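Local coordinates for enterobactin synthetase component F-related protein (Vibrio cholerae serotype O1, PDB 4OXI) that probably activates glycine with ATP as an adenylation enzyme of an antimicrobial-peptide resistance pathway that modifies lipopolysaccharide, and is captured here with glycyl-adenosine-5'-phosphate bound, at residues G96-A101 with G120-I125; N128-T133 with Q534-F539; S160-C165 with Q184-H189; S293-I298 with H325-L330. One frame throughout, in Å; residues are numbered along the deposited sequence.

Contact 1. Residues G96-A101 with G120-I125; sequences GVQRVA and GGMTYI
R99, V100 and A101 pair in parallel register with T123, Y124 and I125. Three backbone bonds knit the two strands: T123 N gives to Q98 O, V100 N to T123 O at 2.8 Å, and I125 N to V100 O, the last donor tilted 22° from the carbonyl plane. Between these rungs CA-H...O contacts fill in, such as R99 CA to T123 O at 3.2 Å.

Polar side chains gather at the start of the pair. The Q98 chain bends at chi2 (63°), which swings its amide back across to T123, where NE2 gives a bond to OG1 at 2.9 Å with the acceptor close to the amide plane; a weak one runs from NE2 to G121 O at 3.4 Å. A water lying in the plane of the R99 guanidinium accepts from NE and donates to T123 OG1, while R99 NH1 is held by T143 O and T123 OG1 also bonds to Y216 O.

On the V100 face the M122 methyl CE reaches V97 CG1 and V100 CG2, 3.7 Å from each; on the other face A101 CB meets I125 CB at 4.3 Å.

The two are the neighbouring parallel strands of the beta-alpha-beta unit strand 99-102, helix 108-119, strand 123-126; G121 ends the helix in a Schellman motif. W92 of helix 78-95 packs on V97, V100 and M122, A101 bonds onward to strand 147-149, and Y124 to strand 216-222.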
loop_
_atom_site.group_PDB
_atom_site.type_symbol
_atom_site.label_atom_id
_atom_site.label_comp_id
_atom_site.label_asym_id
_atom_site.label_seq_id
_atom_site.Cartn_x
_atom_site.Cartn_y
_atom_site.Cartn_z
ATOM N N GLY A 96 2.963 -26.691 6.733
ATOM C CA GLY A 96 1.863 -26.613 5.782
ATOM C C GLY A 96 1.092 -25.308 5.878
ATOM O O GLY A 96 -0.117 -25.270 5.643
ATOM N N VAL A 97 1.803 -24.243 6.240
ATOM C CA VAL A 97 1.249 -22.903 6.316
ATOM C C VAL A 97 1.268 -22.302 4.931
ATOM O O VAL A 97 2.282 -22.389 4.244
ATOM C CB VAL A 97 2.119 -22.020 7.243
ATOM C CG1 VAL A 97 1.673 -20.574 7.190
ATOM C CG2 VAL A 97 2.041 -22.529 8.669
ATOM N N GLN A 98 0.164 -21.683 4.516
ATOM C CA GLN A 98 0.147 -20.943 3.249
ATOM C C GLN A 98 0.018 -19.434 3.479
ATOM O O GLN A 98 0.640 -18.631 2.775
ATOM C CB GLN A 98 -0.988 -21.428 2.337
ATOM C CG GLN A 98 -1.195 -20.532 1.095
ATOM C CD GLN A 98 0.017 -20.508 0.160
ATOM O OE1 GLN A 98 0.690 -21.525 -0.025
ATOM N NE2 GLN A 98 0.300 -19.344 -0.434
ATOM N N ARG A 99 -0.786 -19.047 4.469
ATOM C CA ARG A 99 -1.032 -17.635 4.739
ATOM C C ARG A 99 -0.513 -17.216 6.116
ATOM O O ARG A 99 -0.829 -17.850 7.129
ATOM C CB ARG A 99 -2.529 -17.319 4.617
ATOM C CG ARG A 99 -3.119 -17.671 3.242
ATOM C CD ARG A 99 -4.562 -17.203 3.108
ATOM N NE ARG A 99 -5.054 -17.382 1.746
ATOM C CZ ARG A 99 -6.301 -17.122 1.365
ATOM N NH1 ARG A 99 -7.180 -16.656 2.237
ATOM N NH2 ARG A 99 -6.668 -17.331 0.115
ATOM N N VAL A 100 0.286 -16.155 6.155
ATOM C CA VAL A 100 0.796 -15.656 7.425
ATOM C C VAL A 100 0.401 -14.208 7.606
ATOM O O VAL A 100 0.639 -13.374 6.731
ATOM C CB VAL A 100 2.330 -15.748 7.501
ATOM C CG1 VAL A 100 2.823 -15.239 8.861
ATOM C CG2 VAL A 100 2.768 -17.166 7.314
ATOM N N ALA A 101 -0.198 -13.899 8.744
ATOM C CA ALA A 101 -0.508 -12.511 9.060
ATOM C C ALA A 101 0.675 -11.887 9.786
ATOM O O ALA A 101 1.362 -12.546 10.564
ATOM C CB ALA A 101 -1.750 -12.415 9.894
ATOM N N GLY A 120 9.335 -18.374 -0.211
ATOM C CA GLY A 120 8.660 -19.647 -0.046
ATOM C C GLY A 120 7.344 -19.823 -0.802
ATOM O O GLY A 120 6.659 -20.832 -0.619
ATOM N N GLY A 121 6.972 -18.861 -1.643
ATOM C CA GLY A 121 5.725 -18.976 -2.385
ATOM C C GLY A 121 4.460 -18.891 -1.535
ATOM O O GLY A 121 3.398 -19.387 -1.910
ATOM N N MET A 122 4.559 -18.250 -0.381
ATOM C CA MET A 122 3.400 -18.136 0.496
ATOM C C MET A 122 2.682 -16.796 0.370
ATOM O O MET A 122 3.008 -15.995 -0.518
ATOM C CB MET A 122 3.817 -18.460 1.923
ATOM C CG MET A 122 4.206 -19.945 2.022
ATOM S SD MET A 122 5.132 -20.317 3.491
ATOM C CE MET A 122 4.069 -19.435 4.641
ATOM N N THR A 123 1.682 -16.577 1.222
ATOM C CA THR A 123 0.851 -15.372 1.155
ATOM C C THR A 123 0.963 -14.617 2.462
ATOM O O THR A 123 0.718 -15.192 3.533
ATOM C CB THR A 123 -0.643 -15.735 0.990
ATOM O OG1 THR A 123 -0.796 -16.713 -0.046
ATOM C CG2 THR A 123 -1.472 -14.499 0.653
ATOM N N TYR A 124 1.324 -13.336 2.404
ATOM C CA TYR A 124 1.366 -12.568 3.637
ATOM C C TYR A 124 0.224 -11.568 3.742
ATOM O O TYR A 124 -0.281 -11.066 2.736
ATOM C CB TYR A 124 2.745 -11.941 3.901
ATOM C CG TYR A 124 3.069 -10.654 3.162
ATOM C CD1 TYR A 124 2.749 -9.411 3.712
ATOM C CD2 TYR A 124 3.755 -10.680 1.944
ATOM C CE1 TYR A 124 3.066 -8.228 3.050
ATOM C CE2 TYR A 124 4.080 -9.496 1.268
ATOM C CZ TYR A 124 3.736 -8.285 1.834
ATOM O OH TYR A 124 4.066 -7.125 1.187
ATOM N N ILE A 125 -0.185 -11.307 4.978
ATOM C CA ILE A 125 -1.306 -10.428 5.265
ATOM C C ILE A 125 -0.883 -9.416 6.328
ATOM O O ILE A 125 -0.850 -9.725 7.518
ATOM C CB ILE A 125 -2.497 -11.243 5.789
ATOM C CG1 ILE A 125 -2.784 -12.415 4.839
ATOM C CG2 ILE A 125 -3.753 -10.356 5.952
ATOM C CD1 ILE A 125 -3.578 -13.514 5.466
HETATM O O HOH W 1 -3.139 -17.868 -0.350
#

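Contact 2. Residues N128-T133 with Q534-F539; sequences NARATT and QLNPTF
R130 lays its guanidinium against the ring of P537, whose CG sits 3.5 Å above the plane, over the centre of the group. Its chain bends at chi3 (-65°), which turns the flat group over the proline. NH1 lies 3.0 Å from T538 OG1, found at the guanidinium edge, and 3.2 Å from N536 OD1, whose amide plane stands 71° from that of the guanidinium.

In N128, CG anti to the backbone N (chi1 -164°) lets OD1 turn back to R130 N two residues on, an Asx turn that uses an in-plane lone pair at 2.9 Å and steadies the base of the arginine. N536 makes the same turn with T538 N, and its OD1 is gripped by T538 OG1 as well, which fixes the rotation of the amide. One water ties the partners together: it donates to N128 OD1 and accepts from R130 NE and from N536 ND2 at 3.1 Å.

This surface junction probably spans the large N-terminal and small C-terminal parts of the adenylation fold. One loop follows strand 123-126 and leads into helix 133-142, with T132 as its N-cap; the other links helix 524-531 to strand 543-546, with L535 and F539 packed on helix 480-491.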
loop_
_atom_site.group_PDB
_atom_site.type_symbol
_atom_site.label_atom_id
_atom_site.label_comp_id
_atom_site.label_asym_id
_atom_site.label_seq_id
_atom_site.Cartn_x
_atom_site.Cartn_y
_atom_site.Cartn_z
ATOM N N ASN A 128 -2.931 -3.851 10.323
ATOM C CA ASN A 128 -2.724 -2.432 10.622
ATOM C C ASN A 128 -2.162 -2.233 12.025
ATOM O O ASN A 128 -2.593 -2.900 12.967
ATOM C CB ASN A 128 -4.031 -1.659 10.457
ATOM C CG ASN A 128 -3.808 -0.168 10.360
ATOM O OD1 ASN A 128 -3.411 0.479 11.335
ATOM N ND2 ASN A 128 -4.051 0.388 9.181
ATOM N N ALA A 129 -1.206 -1.315 12.169
ATOM C CA ALA A 129 -0.567 -1.062 13.471
ATOM C C ALA A 129 -1.569 -0.592 14.519
ATOM O O ALA A 129 -1.339 -0.732 15.720
ATOM C CB ALA A 129 0.572 -0.031 13.339
ATOM N N ARG A 130 -2.682 -0.031 14.065
ATOM C CA ARG A 130 -3.696 0.453 14.999
ATOM C C ARG A 130 -5.032 -0.283 14.887
ATOM O O ARG A 130 -6.061 0.217 15.311
ATOM C CB ARG A 130 -3.844 1.975 14.863
ATOM C CG ARG A 130 -2.504 2.665 15.164
ATOM C CD ARG A 130 -2.603 4.163 15.305
ATOM N NE ARG A 130 -2.995 4.781 14.047
ATOM C CZ ARG A 130 -3.230 6.082 13.894
ATOM N NH1 ARG A 130 -3.589 6.552 12.696
ATOM N NH2 ARG A 130 -3.113 6.913 14.933
ATOM N N ALA A 131 -5.012 -1.480 14.313
ATOM C CA ALA A 131 -6.201 -2.320 14.320
ATOM C C ALA A 131 -6.449 -2.821 15.730
ATOM O O ALA A 131 -5.511 -3.162 16.472
ATOM C CB ALA A 131 -6.041 -3.496 13.375
ATOM N N THR A 132 -7.724 -2.882 16.087
ATOM C CA THR A 132 -8.141 -3.407 17.375
ATOM C C THR A 132 -8.134 -4.912 17.337
ATOM O O THR A 132 -8.087 -5.537 16.259
ATOM C CB THR A 132 -9.575 -2.980 17.715
ATOM O OG1 THR A 132 -10.484 -3.616 16.805
ATOM C CG2 THR A 132 -9.716 -1.461 17.612
ATOM N N THR A 133 -8.195 -5.489 18.526
ATOM C CA THR A 133 -8.291 -6.923 18.684
ATOM C C THR A 133 -9.395 -7.494 17.809
ATOM O O THR A 133 -9.192 -8.471 17.081
ATOM C CB THR A 133 -8.571 -7.245 20.145
ATOM O OG1 THR A 133 -7.440 -6.830 20.917
ATOM C CG2 THR A 133 -8.785 -8.730 20.339
ATOM N N GLN A 534 -14.183 1.544 15.961
ATOM C CA GLN A 534 -14.739 1.066 14.692
ATOM C C GLN A 534 -14.074 1.668 13.463
ATOM O O GLN A 534 -14.347 1.249 12.341
ATOM C CB GLN A 534 -16.258 1.298 14.660
ATOM C CG GLN A 534 -16.992 0.476 15.717
ATOM C CD GLN A 534 -18.410 0.955 15.970
ATOM O OE1 GLN A 534 -19.218 1.037 15.046
ATOM N NE2 GLN A 534 -18.721 1.276 17.234
ATOM N N LEU A 535 -13.217 2.659 13.689
ATOM C CA LEU A 535 -12.485 3.319 12.621
ATOM C C LEU A 535 -11.032 3.478 13.046
ATOM O O LEU A 535 -10.733 3.660 14.231
ATOM C CB LEU A 535 -13.054 4.721 12.342
ATOM C CG LEU A 535 -14.430 4.887 11.696
ATOM C CD1 LEU A 535 -14.798 6.356 11.636
ATOM C CD2 LEU A 535 -14.436 4.278 10.307
ATOM N N ASN A 536 -10.133 3.428 12.075
ATOM C CA ASN A 536 -8.766 3.873 12.290
ATOM C C ASN A 536 -8.776 5.347 12.710
ATOM O O ASN A 536 -9.520 6.139 12.135
ATOM C CB ASN A 536 -7.985 3.692 10.989
ATOM C CG ASN A 536 -6.505 3.980 11.146
ATOM O OD1 ASN A 536 -6.079 5.144 11.191
ATOM N ND2 ASN A 536 -5.706 2.917 11.220
ATOM N N PRO A 537 -7.948 5.716 13.709
ATOM C CA PRO A 537 -7.855 7.083 14.262
ATOM C C PRO A 537 -7.773 8.175 13.192
ATOM O O PRO A 537 -8.289 9.278 13.382
ATOM C CB PRO A 537 -6.541 7.051 15.048
ATOM C CG PRO A 537 -6.415 5.626 15.491
ATOM C CD PRO A 537 -7.041 4.779 14.401
ATOM N N THR A 538 -7.126 7.859 12.079
ATOM C CA THR A 538 -6.957 8.814 10.995
ATOM C C THR A 538 -8.316 9.260 10.472
ATOM O O THR A 538 -8.502 10.427 10.120
ATOM C CB THR A 538 -6.167 8.186 9.838
ATOM O OG1 THR A 538 -4.887 7.769 10.321
ATOM C CG2 THR A 538 -5.989 9.178 8.687
ATOM N N PHE A 539 -9.262 8.324 10.450
ATOM C CA PHE A 539 -10.564 8.560 9.859
ATOM C C PHE A 539 -11.595 9.082 10.866
ATOM O O PHE A 539 -12.650 9.582 10.465
ATOM C CB PHE A 539 -11.057 7.276 9.192
ATOM C CG PHE A 539 -10.076 6.698 8.202
ATOM C CD1 PHE A 539 -9.313 7.534 7.384
ATOM C CD2 PHE A 539 -9.903 5.322 8.097
ATOM C CE1 PHE A 539 -8.395 6.996 6.472
ATOM C CE2 PHE A 539 -8.984 4.775 7.192
ATOM C CZ PHE A 539 -8.232 5.611 6.378
HETATM O O HOH W 2 -2.634 3.349 11.350
#

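Contact 3. Residues S160-C165 with Q184-H189; sequences SLLETC and QQYPQH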
loop_
_atom_site.group_PDB
_atom_site.type_symbol
_atom_site.label_atom_id
_atom_site.label_comp_id
_atom_site.label_asym_id
_atom_site.label_seq_id
_atom_site.Cartn_x
_atom_site.Cartn_y
_atom_site.Cartn_z
ATOM N N SER A 160 -3.972 -9.418 24.100
ATOM C CA SER A 160 -5.416 -9.130 24.010
ATOM C C SER A 160 -6.101 -10.021 22.971
ATOM O O SER A 160 -7.232 -10.465 23.168
ATOM C CB SER A 160 -5.670 -7.664 23.648
ATOM O OG SER A 160 -4.892 -6.791 24.443
ATOM N N LEU A 161 -5.415 -10.279 21.859
ATOM C CA LEU A 161 -5.965 -11.150 20.823
ATOM C C LEU A 161 -6.089 -12.571 21.337
ATOM O O LEU A 161 -7.104 -13.218 21.143
ATOM C CB LEU A 161 -5.084 -11.140 19.562
ATOM C CG LEU A 161 -5.582 -12.037 18.422
ATOM C CD1 LEU A 161 -6.944 -11.558 17.976
ATOM C CD2 LEU A 161 -4.607 -12.061 17.231
ATOM N N LEU A 162 -5.033 -13.066 21.969
ATOM C CA LEU A 162 -5.010 -14.461 22.400
ATOM C C LEU A 162 -6.074 -14.701 23.457
ATOM O O LEU A 162 -6.660 -15.777 23.537
ATOM C CB LEU A 162 -3.632 -14.832 22.946
ATOM C CG LEU A 162 -2.520 -14.813 21.895
ATOM C CD1 LEU A 162 -1.212 -15.257 22.497
ATOM C CD2 LEU A 162 -2.898 -15.701 20.723
ATOM N N GLU A 163 -6.331 -13.677 24.257
ATOM C CA GLU A 163 -7.318 -13.777 25.317
ATOM C C GLU A 163 -8.715 -14.094 24.790
ATOM O O GLU A 163 -9.445 -14.861 25.411
ATOM C CB GLU A 163 -7.338 -12.490 26.152
ATOM C CG GLU A 163 -8.455 -12.443 27.186
ATOM C CD GLU A 163 -8.150 -13.262 28.443
ATOM O OE1 GLU A 163 -7.140 -14.008 28.455
ATOM O OE2 GLU A 163 -8.922 -13.147 29.426
ATOM N N THR A 164 -9.100 -13.528 23.648
ATOM C CA THR A 164 -10.476 -13.735 23.189
ATOM C C THR A 164 -10.646 -14.723 22.041
ATOM O O THR A 164 -11.712 -15.326 21.902
ATOM C CB THR A 164 -11.165 -12.423 22.808
ATOM O OG1 THR A 164 -10.438 -11.800 21.748
ATOM C CG2 THR A 164 -11.226 -11.490 24.000
ATOM N N CYS A 165 -9.619 -14.870 21.205
ATOM C CA CYS A 165 -9.686 -15.825 20.101
ATOM C C CYS A 165 -9.829 -17.259 20.644
ATOM O O CYS A 165 -9.010 -17.717 21.447
ATOM C CB CYS A 165 -8.454 -15.691 19.196
ATOM S SG CYS A 165 -8.576 -16.675 17.681
ATOM N N GLN A 184 3.102 -20.021 28.456
ATOM C CA GLN A 184 2.574 -20.630 29.673
ATOM C C GLN A 184 1.171 -20.128 29.930
ATOM O O GLN A 184 0.294 -20.875 30.358
ATOM C CB GLN A 184 3.456 -20.275 30.875
ATOM C CG GLN A 184 4.870 -20.845 30.826
ATOM C CD GLN A 184 4.887 -22.359 30.771
ATOM O OE1 GLN A 184 3.944 -23.020 31.213
ATOM N NE2 GLN A 184 5.960 -22.919 30.226
ATOM N N GLN A 185 0.961 -18.848 29.669
ATOM C CA GLN A 185 -0.340 -18.260 29.907
ATOM C C GLN A 185 -1.403 -18.721 28.906
ATOM O O GLN A 185 -2.581 -18.822 29.258
ATOM C CB GLN A 185 -0.236 -16.733 29.931
ATOM C CG GLN A 185 -1.568 -16.033 30.163
ATOM C CD GLN A 185 -1.441 -14.520 30.122
ATOM O OE1 GLN A 185 -0.349 -13.980 29.906
ATOM N NE2 GLN A 185 -2.558 -13.826 30.327
ATOM N N TYR A 186 -1.009 -19.006 27.665
ATOM C CA TYR A 186 -2.003 -19.384 26.645
ATOM C C TYR A 186 -1.747 -20.748 25.993
ATOM O O TYR A 186 -1.359 -20.818 24.823
ATOM C CB TYR A 186 -2.109 -18.303 25.564
ATOM C CG TYR A 186 -2.553 -16.956 26.093
ATOM C CD1 TYR A 186 -3.865 -16.739 26.473
ATOM C CD2 TYR A 186 -1.657 -15.901 26.200
ATOM C CE1 TYR A 186 -4.277 -15.514 26.957
ATOM C CE2 TYR A 186 -2.058 -14.674 26.684
ATOM C CZ TYR A 186 -3.370 -14.490 27.060
ATOM O OH TYR A 186 -3.776 -13.273 27.550
ATOM N N PRO A 187 -1.999 -21.842 26.732
ATOM C CA PRO A 187 -1.719 -23.157 26.149
ATOM C C PRO A 187 -2.738 -23.501 25.075
ATOM O O PRO A 187 -2.528 -24.445 24.322
ATOM C CB PRO A 187 -1.859 -24.108 27.346
ATOM C CG PRO A 187 -2.852 -23.430 28.237
ATOM C CD PRO A 187 -2.591 -21.943 28.079
ATOM N N GLN A 188 -3.830 -22.745 25.006
ATOM C CA GLN A 188 -4.818 -22.961 23.957
ATOM C C GLN A 188 -4.314 -22.429 22.608
ATOM O O GLN A 188 -4.956 -22.629 21.567
ATOM C CB GLN A 188 -6.173 -22.349 24.328
ATOM C CG GLN A 188 -6.223 -20.821 24.350
ATOM C CD GLN A 188 -5.783 -20.232 25.697
ATOM O OE1 GLN A 188 -4.862 -20.741 26.338
ATOM N NE2 GLN A 188 -6.442 -19.154 26.119
ATOM N N HIS A 189 -3.161 -21.762 22.635
ATOM C CA HIS A 189 -2.505 -21.332 21.413
ATOM C C HIS A 189 -1.120 -21.955 21.379
ATOM O O HIS A 189 -0.659 -22.488 22.398
ATOM C CB HIS A 189 -2.427 -19.804 21.348
ATOM C CG HIS A 189 -3.767 -19.137 21.371
ATOM N ND1 HIS A 189 -4.699 -19.301 20.365
ATOM C CD2 HIS A 189 -4.339 -18.314 22.284
ATOM C CE1 HIS A 189 -5.785 -18.609 20.659
ATOM N NE2 HIS A 189 -5.595 -18.003 21.818
HETATM O O HOH W 3 -8.346 -17.940 24.148
#
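L162 fits into the corner made by the rings of Y186 and H189, CB over one face and CD2 over the other, joining the end of helix 155-164 to the turn that follows helix 180-185, a type I beta turn from Y186 to H189. This turn leads into edge strand 190-193 of the five-stranded parallel sheet.

Each ring offers a face to the leucine. L162 CB sits 3.8 Å from the centroid of the Y186 ring, only 5° off the normal, a CH-pi contact over the middle of the face; the opposite face is covered by Q185 CG. Farther out, CD1 of L162 comes to 3.8 Å from Y186 CD2. The second methyl, CD2, lies over the H189 ring in another CH-pi contact, 3.6 Å from the centroid but displaced toward the rim, with Q188 CG on the other side of the imidazole. With CG of L162 anti to the carbonyl carbon (chi1 -66°), CB stays over the tyrosine while CD2 is carried over the imidazole face.

E163 meets Y186 at the ring edge, its carboxylate plane 76° from the ring; the tyrosine OH itself bonds to S159 OG. H189 is fixed from both nitrogens: ND1 bonds to L169 N. A water links L162 O, C165 O and Q188 NE2. At its other nitrogen H189 uses its ring plane, NE2 donating to an in-plane lone pair of L162 O at 3.0 Å.

Contact 4. Residues S293-I298 with H325-L330; sequences SPAEFI and HSLPSL
The opening of helix 294-301, through A295 and I298, faces a loop bent into a type I beta turn from L327 to L330. The helix follows S293, its N-cap residue, and backbone bonds from F297 N to S293 O and from I298 N to P294 O set its opening turn. In the loop, L330 N closes back on L327 O with a weak bond of 3.3 Å. The two backbones stay well apart, the nearest CA atoms being those of I298 and L327 at 7.5 Å, which leaves the meeting to side chains.

I298 and L327 carry it, their side chains crossing at about a right angle. The branch methyl CG2 of I298, set anti to the backbone N, points into the loop and touches two leucines: it lies 4.1 Å from L327 CD2 and the same distance from L330 CG. L327, with CG anti to the carbonyl carbon (chi1 -63°), sends its CD2 methyl on to A295 O at 3.8 Å, while its CD1 comes to 4.4 Å from A295 CB. S329 brushes the end of this patch, but its hydroxyl is engaged elsewhere, with L303 O. W306 of strand 305-308 and W348 of helix 342-352 both pack on I298 and L330, and A316 of helix 311-318 on A295, closing in the patch.

Between these segments, then, the contact is apolar: aliphatic groups of the helix and of the loop before strand 332-336 meet at van der Waals distance, and polar groups nearby, such as S329 OG, turn to partners elsewhere in the chain.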
loop_
_atom_site.group_PDB
_atom_site.type_symbol
_atom_site.label_atom_id
_atom_site.label_comp_id
_atom_site.label_asym_id
_atom_site.label_seq_id
_atom_site.Cartn_x
_atom_site.Cartn_y
_atom_site.Cartn_z
ATOM N N SER A 293 9.390 13.816 9.579
ATOM C CA SER A 293 10.526 14.566 9.032
ATOM C C SER A 293 11.193 13.817 7.870
ATOM O O SER A 293 12.313 13.314 7.994
ATOM C CB SER A 293 11.535 14.872 10.133
ATOM O OG SER A 293 11.832 13.702 10.862
ATOM N N PRO A 294 10.500 13.739 6.727
ATOM C CA PRO A 294 10.993 12.889 5.643
ATOM C C PRO A 294 12.261 13.426 4.972
ATOM O O PRO A 294 13.175 12.641 4.693
ATOM C CB PRO A 294 9.810 12.853 4.664
ATOM C CG PRO A 294 9.068 14.127 4.931
ATOM C CD PRO A 294 9.195 14.349 6.409
ATOM N N ALA A 295 12.325 14.732 4.730
ATOM C CA ALA A 295 13.503 15.319 4.110
ATOM C C ALA A 295 14.748 15.145 4.980
ATOM O O ALA A 295 15.833 14.818 4.480
ATOM C CB ALA A 295 13.260 16.789 3.797
ATOM N N GLU A 296 14.606 15.366 6.282
ATOM C CA GLU A 296 15.725 15.110 7.189
ATOM C C GLU A 296 16.146 13.642 7.176
ATOM O O GLU A 296 17.337 13.335 7.251
ATOM C CB GLU A 296 15.394 15.525 8.618
ATOM C CG GLU A 296 15.147 17.009 8.805
ATOM C CD GLU A 296 13.672 17.349 8.783
ATOM O OE1 GLU A 296 13.213 18.071 9.697
ATOM O OE2 GLU A 296 12.965 16.886 7.856
ATOM N N PHE A 297 15.180 12.730 7.094
ATOM C CA PHE A 297 15.528 11.312 7.032
ATOM C C PHE A 297 16.328 11.030 5.749
ATOM O O PHE A 297 17.367 10.380 5.786
ATOM C CB PHE A 297 14.267 10.427 7.116
ATOM C CG PHE A 297 14.572 8.952 7.263
ATOM C CD1 PHE A 297 14.566 8.113 6.164
ATOM C CD2 PHE A 297 14.874 8.411 8.503
ATOM C CE1 PHE A 297 14.855 6.766 6.305
ATOM C CE2 PHE A 297 15.170 7.071 8.649
ATOM C CZ PHE A 297 15.161 6.242 7.552
ATOM N N ILE A 298 15.848 11.544 4.618
ATOM C CA ILE A 298 16.516 11.313 3.338
ATOM C C ILE A 298 17.953 11.810 3.394
ATOM O O ILE A 298 18.889 11.076 3.071
ATOM C CB ILE A 298 15.765 12.028 2.180
ATOM C CG1 ILE A 298 14.482 11.258 1.825
ATOM C CG2 ILE A 298 16.667 12.160 0.964
ATOM C CD1 ILE A 298 13.317 12.147 1.431
ATOM N N HIS A 325 18.771 22.364 -3.883
ATOM C CA HIS A 325 20.009 21.602 -3.753
ATOM C C HIS A 325 20.191 20.904 -2.403
ATOM O O HIS A 325 21.231 20.292 -2.166
ATOM C CB HIS A 325 21.222 22.486 -4.070
ATOM C CG HIS A 325 21.095 23.236 -5.358
ATOM N ND1 HIS A 325 21.374 22.665 -6.582
ATOM C CD2 HIS A 325 20.708 24.509 -5.616
ATOM C CE1 HIS A 325 21.162 23.554 -7.538
ATOM N NE2 HIS A 325 20.757 24.680 -6.978
ATOM N N SER A 326 19.190 20.982 -1.526
ATOM C CA SER A 326 19.316 20.400 -0.181
ATOM C C SER A 326 19.238 18.872 -0.134
ATOM O O SER A 326 19.549 18.275 0.896
ATOM C CB SER A 326 18.282 20.990 0.781
ATOM O OG SER A 326 16.963 20.610 0.431
ATOM N N LEU A 327 18.833 18.238 -1.237
ATOM C CA LEU A 327 18.739 16.775 -1.274
ATOM C C LEU A 327 19.495 16.169 -2.453
ATOM O O LEU A 327 18.884 15.501 -3.290
ATOM C CB LEU A 327 17.269 16.346 -1.338
ATOM C CG LEU A 327 16.446 16.740 -0.119
ATOM C CD1 LEU A 327 15.011 16.231 -0.247
ATOM C CD2 LEU A 327 17.107 16.207 1.148
ATOM N N PRO A 328 20.827 16.386 -2.521
ATOM C CA PRO A 328 21.606 15.919 -3.676
ATOM C C PRO A 328 21.650 14.414 -3.849
ATOM O O PRO A 328 21.890 13.964 -4.959
ATOM C CB PRO A 328 23.031 16.418 -3.369
ATOM C CG PRO A 328 23.067 16.606 -1.888
ATOM C CD PRO A 328 21.680 17.085 -1.536
ATOM N N SER A 329 21.455 13.634 -2.793
ATOM C CA SER A 329 21.592 12.179 -2.943
ATOM C C SER A 329 20.385 11.517 -3.636
ATOM O O SER A 329 20.496 10.389 -4.117
ATOM C CB SER A 329 21.841 11.506 -1.589
ATOM O OG SER A 329 20.652 11.504 -0.793
ATOM N N LEU A 330 19.248 12.210 -3.694
ATOM C CA LEU A 330 17.979 11.577 -4.098
ATOM C C LEU A 330 17.785 11.581 -5.610
ATOM O O LEU A 330 17.223 12.532 -6.164
ATOM C CB LEU A 330 16.794 12.298 -3.442
ATOM C CG LEU A 330 15.645 11.427 -2.916
ATOM C CD1 LEU A 330 14.362 12.232 -2.813
ATOM C CD2 LEU A 330 15.447 10.175 -3.753
#

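Contacts 1 and 3 belong to the same parallel sheet region: contact 1 pairs strands 99-102 and 123-126, and contact 3 packs the helix and turn that lead to the far strands 170-173 and 190-193, with centres 22 Å apart. Contact 2 opens directly after contact 1 in sequence and touches contact 3, where T133 packs on S160, L161 and T164; it also closes a loop of about 400 residues that holds contacts 3 and 4. Contact 4 stands apart, its centre about 45 Å from that of contact 3 and 30 Å from that of contact 2. Bound glycyl-adenosine-5'-phosphate lies about 11 Å from the N128 side chain of contact 2 and about 12 Å from the Y124 side chain of contact 1.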